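Local coordinates for protein CcbJ (Streptomyces caelestis, PDB 4HGZ) that probably acts as an S-adenosyl-L-methionine-dependent N-methyltransferase, passing a methyl group from the cofactor to a nitrogen of its substrate, at residues E148-M153 against D237-V242; N182-V187 against L196-H201; A210-L215 against R222-R227; L245-R250 against S268-A273. All blocks are in the same frame, centred on the assembly; numbering follows the deposited sequence.

Contact 1 (E148-M153 against D237-V242); sequences EQIDCM and DLMANV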
loop_
_atom_site.group_PDB
_atom_site.type_symbol
_atom_site.label_atom_id
_atom_site.label_comp_id
_atom_site.label_asym_id
_atom_site.label_seq_id
_atom_site.Cartn_x
_atom_site.Cartn_y
_atom_site.Cartn_z
ATOM N N GLU C 148 -30.492 -13.473 -10.179
ATOM C CA GLU C 148 -31.491 -12.420 -10.080
ATOM C C GLU C 148 -31.190 -11.330 -11.098
ATOM O O GLU C 148 -32.106 -10.778 -11.708
ATOM C CB GLU C 148 -31.566 -11.827 -8.670
ATOM C CG GLU C 148 -32.121 -12.757 -7.598
ATOM C CD GLU C 148 -31.022 -13.570 -6.894
ATOM O OE1 GLU C 148 -30.160 -14.184 -7.577
ATOM O OE2 GLU C 148 -31.020 -13.594 -5.642
ATOM N N GLN C 149 -29.904 -11.035 -11.292
ATOM C CA GLN C 149 -29.507 -9.960 -12.205
ATOM C C GLN C 149 -29.768 -10.340 -13.656
ATOM O O GLN C 149 -30.339 -9.565 -14.426
ATOM C CB GLN C 149 -28.051 -9.547 -11.974
ATOM C CG GLN C 149 -27.869 -8.835 -10.634
ATOM C CD GLN C 149 -26.420 -8.632 -10.239
ATOM O OE1 GLN C 149 -25.492 -9.166 -10.863
ATOM N NE2 GLN C 149 -26.218 -7.856 -9.189
ATOM N N ILE C 150 -29.369 -11.547 -14.027
ATOM C CA ILE C 150 -29.755 -12.078 -15.322
ATOM C C ILE C 150 -31.279 -11.988 -15.533
ATOM O O ILE C 150 -31.741 -11.427 -16.522
ATOM C CB ILE C 150 -29.288 -13.520 -15.472
ATOM C CG1 ILE C 150 -27.761 -13.569 -15.421
ATOM C CG2 ILE C 150 -29.829 -14.121 -16.757
ATOM C CD1 ILE C 150 -27.195 -14.958 -15.606
ATOM N N ASP C 151 -32.059 -12.513 -14.591
ATOM C CA ASP C 151 -33.519 -12.442 -14.709
ATOM C C ASP C 151 -33.960 -11.013 -14.963
ATOM O O ASP C 151 -34.791 -10.756 -15.831
ATOM C CB ASP C 151 -34.209 -12.961 -13.451
ATOM C CG ASP C 151 -34.068 -14.459 -13.287
ATOM O OD1 ASP C 151 -33.554 -15.108 -14.220
ATOM O OD2 ASP C 151 -34.477 -14.993 -12.229
ATOM N N CYS C 152 -33.403 -10.079 -14.201
ATOM C CA CYS C 152 -33.783 -8.693 -14.352
ATOM C C CYS C 152 -33.479 -8.205 -15.770
ATOM O O CYS C 152 -34.337 -7.609 -16.440
ATOM C CB CYS C 152 -33.068 -7.828 -13.328
ATOM S SG CYS C 152 -33.430 -6.076 -13.503
ATOM N N MET C 153 -32.266 -8.473 -16.239
ATOM C CA MET C 153 -31.898 -8.061 -17.591
ATOM C C MET C 153 -32.902 -8.621 -18.583
ATOM O O MET C 153 -33.307 -7.937 -19.531
ATOM C CB MET C 153 -30.472 -8.514 -17.939
ATOM C CG MET C 153 -29.420 -8.053 -16.918
ATOM S SD MET C 153 -27.733 -8.537 -17.324
ATOM C CE MET C 153 -27.286 -7.154 -18.355
ATOM N N ASP C 237 -21.368 -8.773 -19.409
ATOM C CA ASP C 237 -21.666 -8.954 -20.829
ATOM C C ASP C 237 -22.155 -10.373 -21.134
ATOM O O ASP C 237 -22.989 -10.581 -22.023
ATOM C CB ASP C 237 -20.434 -8.631 -21.683
ATOM C CG ASP C 237 -20.078 -7.147 -21.669
ATOM O OD1 ASP C 237 -20.887 -6.313 -21.178
ATOM O OD2 ASP C 237 -18.978 -6.813 -22.156
ATOM N N LEU C 238 -21.635 -11.352 -20.401
ATOM C CA LEU C 238 -22.046 -12.728 -20.628
ATOM C C LEU C 238 -23.454 -12.930 -20.057
ATOM O O LEU C 238 -24.298 -13.602 -20.657
ATOM C CB LEU C 238 -21.038 -13.701 -20.012
ATOM C CG LEU C 238 -21.347 -15.176 -20.234
ATOM C CD1 LEU C 238 -21.555 -15.424 -21.718
ATOM C CD2 LEU C 238 -20.252 -16.061 -19.669
ATOM N N MET C 239 -23.708 -12.320 -18.907
ATOM C CA MET C 239 -25.035 -12.323 -18.327
ATOM C C MET C 239 -26.027 -11.750 -19.333
ATOM O O MET C 239 -27.073 -12.348 -19.601
ATOM C CB MET C 239 -25.048 -11.509 -17.043
ATOM C CG MET C 239 -24.229 -12.129 -15.952
ATOM S SD MET C 239 -23.745 -10.965 -14.668
ATOM C CE MET C 239 -25.343 -10.392 -14.085
ATOM N N ALA C 240 -25.684 -10.598 -19.902
ATOM C CA ALA C 240 -26.526 -9.983 -20.916
ATOM C C ALA C 240 -26.811 -10.959 -22.063
ATOM O O ALA C 240 -27.953 -11.088 -22.503
ATOM C CB ALA C 240 -25.884 -8.716 -21.439
ATOM N N ASN C 241 -25.781 -11.642 -22.556
ATOM C CA ASN C 241 -26.015 -12.614 -23.621
ATOM C C ASN C 241 -27.038 -13.650 -23.170
ATOM O O ASN C 241 -28.035 -13.882 -23.846
ATOM C CB ASN C 241 -24.721 -13.293 -24.087
ATOM C CG ASN C 241 -23.703 -12.304 -24.632
ATOM O OD1 ASN C 241 -24.021 -11.133 -24.854
ATOM N ND2 ASN C 241 -22.464 -12.772 -24.847
ATOM N N VAL C 242 -26.794 -14.268 -22.022
ATOM C CA VAL C 242 -27.732 -15.244 -21.506
ATOM C C VAL C 242 -29.151 -14.662 -21.473
ATOM O O VAL C 242 -30.099 -15.323 -21.868
ATOM C CB VAL C 242 -27.306 -15.760 -20.113
ATOM C CG1 VAL C 242 -28.407 -16.602 -19.491
ATOM C CG2 VAL C 242 -26.045 -16.576 -20.237
#
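Met-239 reaches from helix 233-242 between Ile-150 and Met-153 of helix 146-159, and these three side chains supply most of the surface buried here. The base of Met-239 is held from two directions. Its CB lies 3.8 Å from CG1 of Ile-150 and 4.0 Å from SD of Met-153, whose chain runs across that of Met-239 at about a right angle. A bend about the CG-SD bond of Met-239 (chi3 59°) brings CE to 3.5 Å from both CB and OE1 of Gln-149. The Gln-149 amide is held by NE2, which gives a hydrogen bond to Arg-229 O. Ile-150 also uses its second branch: CG2 meets CG1 of Val-242 at 4.0 Å, nearly one turn further along the partner helix. Met-153 likewise bends at its end, and CE settles 3.7 Å from CB of Ala-240. Apolar contacts dominate between the two helices, whose short axes approach to 8.8 Å and cross at -55°. Leu-238 of a second subunit packs on both Ile-150 and Met-239, and Val-242 meets its counterpart there, so the helix pair forms part of a subunit interface. Within the chain, Leu-245 of strand 245-251 touches both Met-153 and Ala-240, seating the two helices against an outermost strand of the seven-stranded mixed sheet.

Contact 2 (N182-V187 against L196-H201); sequences NTFGTV and LEASKH
Thr-183 and Ser-199 exchange both backbone hydrogen bonds, Thr-183 N to Ser-199 O and Ser-199 N to Thr-183 O, each 3.0 Å. Two residues on, Gly-185 and Glu-197 repeat the pattern: Gly-185 N gives to Glu-197 O at 3.0 Å in the carbonyl plane, and Glu-197 N gives to Gly-185 O at 2.9 Å. Glu-197 O is used further, taking a CA-H contact from Phe-184 and a weak bond from a water. That water sits 2.9 Å from OG1 of Thr-183, which chi1 of 64° places between its backbone N and carbonyl carbon, on the face shared with Ser-199. The two strands, 181-189 and 193-202, form an antiparallel beta hairpin, 181-189 being an outer strand, within this chain, of a four-stranded antiparallel sheet; the backbone groups of Leu-196, Ala-198 and Lys-200 that turn from this partner bond instead to strand 207-216. On the face away from Thr-183 and Ser-199, the Phe-184 ring, its CG anti to N (chi1 -170°), has Glu-197 O over one face. Its CD1 edge meets Ala-198 CB at 3.7 Å, while CZ is 3.7 Å from Leu-196 CB. Several polar groups find partners in other subunits: Thr-183 O takes a second bond from Thr-186 OG1 of a third subunit, Asn-182 ND2 gives to Thr-186 O there, and Lys-200 NZ pairs with its Glu-188. Within the chain, Glu-197 OE2 is hydrogen-bonded to Tyr-226 OH.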
loop_
_atom_site.group_PDB
_atom_site.type_symbol
_atom_site.label_atom_id
_atom_site.label_comp_id
_atom_site.label_asym_id
_atom_site.label_seq_id
_atom_site.Cartn_x
_atom_site.Cartn_y
_atom_site.Cartn_z
ATOM N N ASN C 182 -12.760 -5.644 5.462
ATOM C CA ASN C 182 -13.383 -4.471 6.043
ATOM C C ASN C 182 -12.626 -3.175 5.752
ATOM O O ASN C 182 -11.407 -3.152 5.791
ATOM C CB ASN C 182 -13.524 -4.676 7.554
ATOM C CG ASN C 182 -14.349 -5.910 7.902
ATOM O OD1 ASN C 182 -14.923 -6.553 7.026
ATOM N ND2 ASN C 182 -14.417 -6.239 9.185
ATOM N N THR C 183 -13.347 -2.097 5.454
ATOM C CA THR C 183 -12.723 -0.779 5.364
ATOM C C THR C 183 -13.549 0.265 6.118
ATOM O O THR C 183 -14.730 0.053 6.417
ATOM C CB THR C 183 -12.571 -0.313 3.906
ATOM O OG1 THR C 183 -13.869 -0.151 3.324
ATOM C CG2 THR C 183 -11.789 -1.330 3.085
ATOM N N PHE C 184 -12.914 1.387 6.436
ATOM C CA PHE C 184 -13.618 2.541 6.987
ATOM C C PHE C 184 -13.031 3.809 6.385
ATOM O O PHE C 184 -11.812 3.974 6.330
ATOM C CB PHE C 184 -13.513 2.596 8.507
ATOM C CG PHE C 184 -14.425 3.637 9.137
ATOM C CD1 PHE C 184 -15.721 3.310 9.519
ATOM C CD2 PHE C 184 -13.985 4.939 9.342
ATOM C CE1 PHE C 184 -16.551 4.250 10.098
ATOM C CE2 PHE C 184 -14.813 5.890 9.928
ATOM C CZ PHE C 184 -16.099 5.547 10.297
ATOM N N GLY C 185 -13.889 4.700 5.917
ATOM C CA GLY C 185 -13.398 5.865 5.193
ATOM C C GLY C 185 -14.248 7.094 5.389
ATOM O O GLY C 185 -15.379 7.013 5.860
ATOM N N THR C 186 -13.683 8.242 5.041
ATOM C CA THR C 186 -14.401 9.502 5.084
ATOM C C THR C 186 -15.076 9.728 3.736
ATOM O O THR C 186 -14.420 9.691 2.695
ATOM C CB THR C 186 -13.434 10.672 5.369
ATOM O OG1 THR C 186 -13.004 10.615 6.740
ATOM C CG2 THR C 186 -14.115 12.022 5.088
ATOM N N VAL C 187 -16.383 9.961 3.752
ATOM C CA VAL C 187 -17.115 10.263 2.523
ATOM C C VAL C 187 -17.211 11.768 2.257
ATOM O O VAL C 187 -16.838 12.226 1.186
ATOM C CB VAL C 187 -18.526 9.657 2.538
ATOM C CG1 VAL C 187 -19.298 10.045 1.264
ATOM C CG2 VAL C 187 -18.442 8.144 2.708
ATOM N N LEU C 196 -19.375 9.335 6.868
ATOM C CA LEU C 196 -18.361 8.286 6.791
ATOM C C LEU C 196 -18.981 7.007 6.240
ATOM O O LEU C 196 -20.198 6.907 6.105
ATOM C CB LEU C 196 -17.794 8.025 8.186
ATOM C CG LEU C 196 -17.533 9.329 8.937
ATOM C CD1 LEU C 196 -17.429 9.125 10.441
ATOM C CD2 LEU C 196 -16.272 9.962 8.393
ATOM N N GLU C 197 -18.140 6.022 5.941
ATOM C CA GLU C 197 -18.623 4.741 5.437
ATOM C C GLU C 197 -17.861 3.601 6.062
ATOM O O GLU C 197 -16.631 3.612 6.084
ATOM C CB GLU C 197 -18.487 4.661 3.920
ATOM C CG GLU C 197 -19.018 3.371 3.349
ATOM C CD GLU C 197 -19.351 3.480 1.871
ATOM O OE1 GLU C 197 -18.422 3.364 1.044
ATOM O OE2 GLU C 197 -20.544 3.674 1.541
ATOM N N ALA C 198 -18.601 2.635 6.599
ATOM C CA ALA C 198 -18.016 1.387 7.071
ATOM C C ALA C 198 -18.480 0.310 6.111
ATOM O O ALA C 198 -19.660 0.261 5.738
ATOM C CB ALA C 198 -18.457 1.076 8.486
ATOM N N SER C 199 -17.553 -0.545 5.700
ATOM C CA SER C 199 -17.819 -1.434 4.581
ATOM C C SER C 199 -17.214 -2.832 4.755
ATOM O O SER C 199 -16.175 -3.005 5.406
ATOM C CB SER C 199 -17.324 -0.769 3.295
ATOM O OG SER C 199 -17.461 -1.622 2.182
ATOM N N LYS C 200 -17.888 -3.832 4.193
ATOM C CA LYS C 200 -17.362 -5.204 4.170
ATOM C C LYS C 200 -17.382 -5.702 2.741
ATOM O O LYS C 200 -18.415 -5.673 2.083
ATOM C CB LYS C 200 -18.183 -6.138 5.051
ATOM C CG LYS C 200 -18.026 -5.886 6.532
ATOM C CD LYS C 200 -19.055 -6.666 7.336
ATOM C CE LYS C 200 -18.860 -8.158 7.203
ATOM N NZ LYS C 200 -19.794 -8.896 8.088
ATOM N N HIS C 201 -16.229 -6.126 2.247
ATOM C CA HIS C 201 -16.124 -6.548 0.866
ATOM C C HIS C 201 -15.687 -7.988 0.819
ATOM O O HIS C 201 -14.716 -8.366 1.464
ATOM C CB HIS C 201 -15.131 -5.667 0.110
ATOM C CG HIS C 201 -14.872 -6.105 -1.299
ATOM N ND1 HIS C 201 -13.603 -6.188 -1.831
ATOM C CD2 HIS C 201 -15.718 -6.487 -2.287
ATOM C CE1 HIS C 201 -13.679 -6.599 -3.084
ATOM N NE2 HIS C 201 -14.950 -6.794 -3.384
HETATM O O HOH W 1 -15.504 2.273 3.117
#

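Contact 3 (A210-L215 against R222-R227); sequences AHHIVL and RLFPYR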
loop_
_atom_site.group_PDB
_atom_site.type_symbol
_atom_site.label_atom_id
_atom_site.label_comp_id
_atom_site.label_asym_id
_atom_site.label_seq_id
_atom_site.Cartn_x
_atom_site.Cartn_y
_atom_site.Cartn_z
ATOM N N ALA C 210 -22.418 -2.298 3.416
ATOM C CA ALA C 210 -21.907 -1.075 4.001
ATOM C C ALA C 210 -22.968 -0.308 4.780
ATOM O O ALA C 210 -24.163 -0.495 4.582
ATOM C CB ALA C 210 -21.331 -0.196 2.914
ATOM N N HIS C 211 -22.500 0.539 5.683
ATOM C CA HIS C 211 -23.319 1.570 6.290
ATOM C C HIS C 211 -22.785 2.926 5.876
ATOM O O HIS C 211 -21.583 3.194 5.986
ATOM C CB HIS C 211 -23.238 1.499 7.806
ATOM C CG HIS C 211 -24.085 0.429 8.404
ATOM N ND1 HIS C 211 -25.129 0.704 9.259
ATOM C CD2 HIS C 211 -24.047 -0.915 8.274
ATOM C CE1 HIS C 211 -25.695 -0.427 9.633
ATOM N NE2 HIS C 211 -25.057 -1.425 9.051
ATOM N N HIS C 212 -23.670 3.786 5.399
ATOM C CA HIS C 212 -23.335 5.189 5.317
ATOM C C HIS C 212 -23.629 5.748 6.702
ATOM O O HIS C 212 -24.735 5.591 7.209
ATOM C CB HIS C 212 -24.165 5.889 4.241
ATOM C CG HIS C 212 -23.850 7.348 4.093
ATOM N ND1 HIS C 212 -22.955 7.828 3.159
ATOM C CD2 HIS C 212 -24.305 8.432 4.770
ATOM C CE1 HIS C 212 -22.872 9.143 3.269
ATOM N NE2 HIS C 212 -23.682 9.535 4.237
ATOM N N ILE C 213 -22.631 6.371 7.321
ATOM C CA ILE C 213 -22.749 6.913 8.678
ATOM C C ILE C 213 -22.726 8.441 8.699
ATOM O O ILE C 213 -21.889 9.064 8.048
ATOM C CB ILE C 213 -21.581 6.433 9.548
ATOM C CG1 ILE C 213 -21.454 4.914 9.454
ATOM C CG2 ILE C 213 -21.758 6.888 10.981
ATOM C CD1 ILE C 213 -20.187 4.383 10.082
ATOM N N VAL C 214 -23.634 9.039 9.455
ATOM C CA VAL C 214 -23.641 10.489 9.660
ATOM C C VAL C 214 -23.507 10.781 11.156
ATOM O O VAL C 214 -24.345 10.350 11.953
ATOM C CB VAL C 214 -24.954 11.133 9.138
ATOM C CG1 VAL C 214 -24.857 12.636 9.150
ATOM C CG2 VAL C 214 -25.268 10.663 7.733
ATOM N N LEU C 215 -22.439 11.476 11.541
ATOM C CA LEU C 215 -22.249 11.894 12.930
ATOM C C LEU C 215 -22.442 13.395 12.994
ATOM O O LEU C 215 -21.898 14.125 12.161
ATOM C CB LEU C 215 -20.844 11.560 13.410
ATOM C CG LEU C 215 -20.309 10.163 13.126
ATOM C CD1 LEU C 215 -18.878 10.036 13.647
ATOM C CD2 LEU C 215 -21.204 9.129 13.763
ATOM N N ARG C 222 -26.659 8.620 12.472
ATOM C CA ARG C 222 -27.571 7.996 11.526
ATOM C C ARG C 222 -26.838 6.971 10.681
ATOM O O ARG C 222 -25.811 7.267 10.075
ATOM C CB ARG C 222 -28.221 9.045 10.637
ATOM C CG ARG C 222 -28.906 10.161 11.427
ATOM C CD ARG C 222 -30.275 9.748 11.932
ATOM N NE ARG C 222 -31.293 9.920 10.901
ATOM C CZ ARG C 222 -31.892 8.925 10.253
ATOM N NH1 ARG C 222 -31.592 7.662 10.532
ATOM N NH2 ARG C 222 -32.803 9.196 9.327
ATOM N N LEU C 223 -27.367 5.755 10.656
ATOM C CA LEU C 223 -26.787 4.684 9.861
ATOM C C LEU C 223 -27.689 4.367 8.668
ATOM O O LEU C 223 -28.896 4.222 8.812
ATOM C CB LEU C 223 -26.608 3.441 10.723
ATOM C CG LEU C 223 -25.858 3.628 12.040
ATOM C CD1 LEU C 223 -25.866 2.323 12.827
ATOM C CD2 LEU C 223 -24.436 4.098 11.775
ATOM N N PHE C 224 -27.101 4.276 7.485
ATOM C CA PHE C 224 -27.865 3.938 6.286
ATOM C C PHE C 224 -27.237 2.732 5.598
ATOM O O PHE C 224 -26.289 2.871 4.839
ATOM C CB PHE C 224 -27.938 5.142 5.341
ATOM C CG PHE C 224 -28.612 6.348 5.950
ATOM C CD1 PHE C 224 -29.986 6.523 5.843
ATOM C CD2 PHE C 224 -27.874 7.297 6.647
ATOM C CE1 PHE C 224 -30.618 7.634 6.413
ATOM C CE2 PHE C 224 -28.500 8.407 7.220
ATOM C CZ PHE C 224 -29.875 8.575 7.098
ATOM N N PRO C 225 -27.753 1.536 5.897
ATOM C CA PRO C 225 -27.211 0.279 5.396
ATOM C C PRO C 225 -27.499 0.070 3.922
ATOM O O PRO C 225 -28.541 0.493 3.417
ATOM C CB PRO C 225 -27.978 -0.779 6.195
ATOM C CG PRO C 225 -28.597 -0.049 7.341
ATOM C CD PRO C 225 -28.867 1.322 6.831
ATOM N N TYR C 226 -26.578 -0.596 3.238
ATOM C CA TYR C 226 -26.845 -1.037 1.884
ATOM C C TYR C 226 -26.001 -2.268 1.496
ATOM O O TYR C 226 -25.065 -2.641 2.196
ATOM C CB TYR C 226 -26.729 0.135 0.887
ATOM C CG TYR C 226 -25.324 0.618 0.613
ATOM C CD1 TYR C 226 -24.578 0.071 -0.416
ATOM C CD2 TYR C 226 -24.745 1.625 1.380
ATOM C CE1 TYR C 226 -23.299 0.502 -0.675
ATOM C CE2 TYR C 226 -23.458 2.066 1.124
ATOM C CZ TYR C 226 -22.741 1.499 0.097
ATOM O OH TYR C 226 -21.457 1.916 -0.176
ATOM N N ARG C 227 -26.363 -2.913 0.397
ATOM C CA ARG C 227 -25.692 -4.122 -0.039
ATOM C C ARG C 227 -25.704 -4.152 -1.548
ATOM O O ARG C 227 -26.719 -3.865 -2.154
ATOM C CB ARG C 227 -26.422 -5.371 0.467
ATOM C CG ARG C 227 -26.446 -5.545 1.975
ATOM C CD ARG C 227 -27.090 -6.871 2.371
ATOM N NE ARG C 227 -27.001 -7.106 3.813
ATOM C CZ ARG C 227 -26.101 -7.899 4.397
ATOM N NH1 ARG C 227 -25.206 -8.555 3.666
ATOM N NH2 ARG C 227 -26.098 -8.040 5.717
#
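Ala-210 and Tyr-226 pair within an antiparallel beta hairpin of strands 207-216 and 221-229, the latter forming an outer strand of the four-stranded sheet within this chain. Backbone hydrogen bonds come in three reciprocal pairs: Ala-210 with Tyr-226, His-212 with Phe-224, and Val-214 with Arg-222. The middle pair is uneven. Phe-224 N gives to His-212 O at 2.7 Å in the carbonyl plane, whereas His-212 N lies above the plane of the Phe-224 carbonyl, 44° out of it. Rings supply two CH-pi contacts. A chi1 of 73° sets the Tyr-226 ring across Ala-210, whose CB stands over its face, 3.9 Å from the centroid. Likewise Pro-225 CG sits above the His-211 ring, 4.1 Å from the centroid. Apolar packing fills in between. Ile-213 and Leu-223 lie side by side with CG1 and CD2 3.9 Å apart, while Val-214 CG2 meets the Phe-224 ring at its edge, 4.0 Å from CE2. Strand 221-229 also meets another subunit, where Glu-217 OE1 accepts from Leu-223 N. At the edge of the His-211 imidazole, in its plane, Leu-223 CB approaches ND1 to 3.4 Å.

Contact 4 (L245-R250 against S268-A273); sequences LELVER and SVYRAA
Leu-245 turns its side chain across that of Tyr-270 at about a right angle, with the two CB atoms 4.0 Å apart. Glu-246 and Arg-271 follow as a hydrogen-bonded pair: Glu-246 N gives to Arg-271 O in the carbonyl plane, and Arg-271 N returns a bond to Glu-246 O. Their side chains join as well. The extended Glu-246 chain brings OE2 to 3.1 Å from Arg-271 NH2, a salt bridge with the carboxylate and guanidinium planes only 30° apart. Leu-247, with CG anti to its N, lays CD1 over the face of the Tyr-270 ring, 4.1 Å from the centroid. The strands then slip by one residue. Val-248 and Glu-249 both face Val-269 in a classic beta bulge: Val-269 O takes a 2.8 Å bond from Val-248 N and a weak one, 3.4 Å, from Glu-249 N. Val-269 N closes the bulge with a 2.9 Å bond to Glu-249 O. The strand order is that of the Rossmann-like class I methyltransferase sheet, with 265-272 inserted antiparallel between 164-171 and the outermost strand 245-251. The Glu-249 side chain runs beside Val-269, CG to CG2 3.5 Å. Arg-250 bends at chi3 and brings NH1 2.8 Å from Ser-268 OG, a weak bond at a poor angle, while its NH2 forms a salt bridge with Asp-237 OD2; OD1 of the same carboxylate accepts from Tyr-270 OH.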
loop_
_atom_site.group_PDB
_atom_site.type_symbol
_atom_site.label_atom_id
_atom_site.label_comp_id
_atom_site.label_asym_id
_atom_site.label_seq_id
_atom_site.Cartn_x
_atom_site.Cartn_y
_atom_site.Cartn_z
ATOM N N LEU C 245 -29.423 -10.339 -24.599
ATOM C CA LEU C 245 -28.991 -8.979 -24.916
ATOM C C LEU C 245 -27.568 -8.987 -25.453
ATOM O O LEU C 245 -26.796 -9.885 -25.131
ATOM C CB LEU C 245 -29.035 -8.099 -23.664
ATOM C CG LEU C 245 -30.387 -7.695 -23.092
ATOM C CD1 LEU C 245 -30.200 -7.071 -21.706
ATOM C CD2 LEU C 245 -31.090 -6.744 -24.041
ATOM N N GLU C 246 -27.219 -7.983 -26.257
ATOM C CA GLU C 246 -25.838 -7.821 -26.742
ATOM C C GLU C 246 -25.343 -6.382 -26.572
ATOM O O GLU C 246 -26.077 -5.427 -26.826
ATOM C CB GLU C 246 -25.684 -8.283 -28.202
ATOM C CG GLU C 246 -26.227 -7.298 -29.240
ATOM C CD GLU C 246 -26.319 -7.890 -30.646
ATOM O OE1 GLU C 246 -25.797 -9.006 -30.865
ATOM O OE2 GLU C 246 -26.918 -7.235 -31.530
ATOM N N LEU C 247 -24.095 -6.239 -26.132
ATOM C CA LEU C 247 -23.503 -4.932 -25.863
ATOM C C LEU C 247 -23.330 -4.131 -27.140
ATOM O O LEU C 247 -22.795 -4.643 -28.127
ATOM C CB LEU C 247 -22.143 -5.116 -25.206
ATOM C CG LEU C 247 -21.384 -3.872 -24.759
ATOM C CD1 LEU C 247 -22.103 -3.205 -23.598
ATOM C CD2 LEU C 247 -19.962 -4.260 -24.374
ATOM N N VAL C 248 -23.774 -2.876 -27.130
ATOM C CA VAL C 248 -23.544 -2.009 -28.282
ATOM C C VAL C 248 -22.572 -0.875 -27.980
ATOM O O VAL C 248 -21.917 -0.374 -28.886
ATOM C CB VAL C 248 -24.844 -1.443 -28.880
ATOM C CG1 VAL C 248 -25.625 -2.551 -29.539
ATOM C CG2 VAL C 248 -25.684 -0.767 -27.810
ATOM N N GLU C 249 -22.466 -0.472 -26.720
ATOM C CA GLU C 249 -21.469 0.533 -26.368
ATOM C C GLU C 249 -21.235 0.636 -24.871
ATOM O O GLU C 249 -22.128 0.356 -24.069
ATOM C CB GLU C 249 -21.843 1.896 -26.946
ATOM C CG GLU C 249 -23.208 2.404 -26.533
ATOM C CD GLU C 249 -23.658 3.617 -27.338
ATOM O OE1 GLU C 249 -23.848 4.699 -26.741
ATOM O OE2 GLU C 249 -23.826 3.486 -28.566
ATOM N N ARG C 250 -20.020 1.029 -24.506
ATOM C CA ARG C 250 -19.670 1.229 -23.113
ATOM C C ARG C 250 -18.872 2.509 -22.948
ATOM O O ARG C 250 -17.904 2.740 -23.670
ATOM C CB ARG C 250 -18.854 0.058 -22.575
ATOM C CG ARG C 250 -19.161 -0.207 -21.122
ATOM C CD ARG C 250 -18.140 -1.075 -20.445
ATOM N NE ARG C 250 -18.040 -2.393 -21.051
ATOM C CZ ARG C 250 -18.922 -3.365 -20.875
ATOM N NH1 ARG C 250 -19.990 -3.170 -20.124
ATOM N NH2 ARG C 250 -18.737 -4.534 -21.467
ATOM N N SER C 268 -23.333 1.162 -19.754
ATOM C CA SER C 268 -23.385 0.170 -20.806
ATOM C C SER C 268 -24.743 0.203 -21.479
ATOM O O SER C 268 -25.773 0.374 -20.820
ATOM C CB SER C 268 -23.111 -1.224 -20.235
ATOM O OG SER C 268 -21.890 -1.243 -19.518
ATOM N N VAL C 269 -24.732 0.043 -22.795
ATOM C CA VAL C 269 -25.943 0.059 -23.585
ATOM C C VAL C 269 -26.076 -1.261 -24.337
ATOM O O VAL C 269 -25.171 -1.651 -25.094
ATOM C CB VAL C 269 -25.908 1.193 -24.614
ATOM C CG1 VAL C 269 -27.243 1.296 -25.333
ATOM C CG2 VAL C 269 -25.554 2.488 -23.948
ATOM N N TYR C 270 -27.212 -1.932 -24.136
ATOM C CA TYR C 270 -27.471 -3.245 -24.727
ATOM C C TYR C 270 -28.690 -3.214 -25.646
ATOM O O TYR C 270 -29.624 -2.424 -25.434
ATOM C CB TYR C 270 -27.726 -4.271 -23.622
ATOM C CG TYR C 270 -26.571 -4.481 -22.676
ATOM C CD1 TYR C 270 -25.577 -5.409 -22.958
ATOM C CD2 TYR C 270 -26.474 -3.757 -21.500
ATOM C CE1 TYR C 270 -24.526 -5.612 -22.088
ATOM C CE2 TYR C 270 -25.428 -3.950 -20.632
ATOM C CZ TYR C 270 -24.453 -4.875 -20.929
ATOM O OH TYR C 270 -23.397 -5.068 -20.063
ATOM N N ARG C 271 -28.672 -4.085 -26.656
ATOM C CA ARG C 271 -29.798 -4.283 -27.559
ATOM C C ARG C 271 -30.273 -5.716 -27.437
ATOM O O ARG C 271 -29.571 -6.566 -26.900
ATOM C CB ARG C 271 -29.384 -4.074 -29.014
ATOM C CG ARG C 271 -29.322 -2.648 -29.482
ATOM C CD ARG C 271 -29.044 -2.609 -30.984
ATOM N NE ARG C 271 -27.893 -3.440 -31.338
ATOM C CZ ARG C 271 -27.520 -3.718 -32.583
ATOM N NH1 ARG C 271 -28.211 -3.245 -33.611
ATOM N NH2 ARG C 271 -26.455 -4.479 -32.799
ATOM N N ALA C 272 -31.461 -5.983 -27.963
ATOM C CA ALA C 272 -31.953 -7.339 -28.090
ATOM C C ALA C 272 -31.094 -8.028 -29.133
ATOM O O ALA C 272 -30.693 -7.401 -30.103
ATOM C CB ALA C 272 -33.395 -7.321 -28.532
ATOM N N ALA C 273 -30.811 -9.313 -28.943
ATOM C CA ALA C 273 -29.928 -10.026 -29.862
ATOM C C ALA C 273 -30.650 -10.475 -31.129
ATOM O O ALA C 273 -31.678 -11.147 -31.067
ATOM C CB ALA C 273 -29.280 -11.207 -29.172
#

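In the fold
The contacts fall into two groups, with centres 29 to 34 Å apart between the groups. Contact 4 joins strands 245-251 and 265-272 of the seven-stranded mixed sheet, and contact 1, its centre 11 Å away, pairs helices beside it; helix 233-242 runs into strand 245-251. Contacts 2 and 3, centres 9 Å apart, are successive hairpins of the four-stranded antiparallel sheet, joined where strands 193-202 and 207-216 lie side by side. This sheet is inserted between strand 164-171 and helix 233-242: contact 2 precedes contact 3, both nested within contact 1, and contact 4 follows once contact 1 closes. Contacts 1, 2 and 3 take part in assembly, while no other chain touches contact 4.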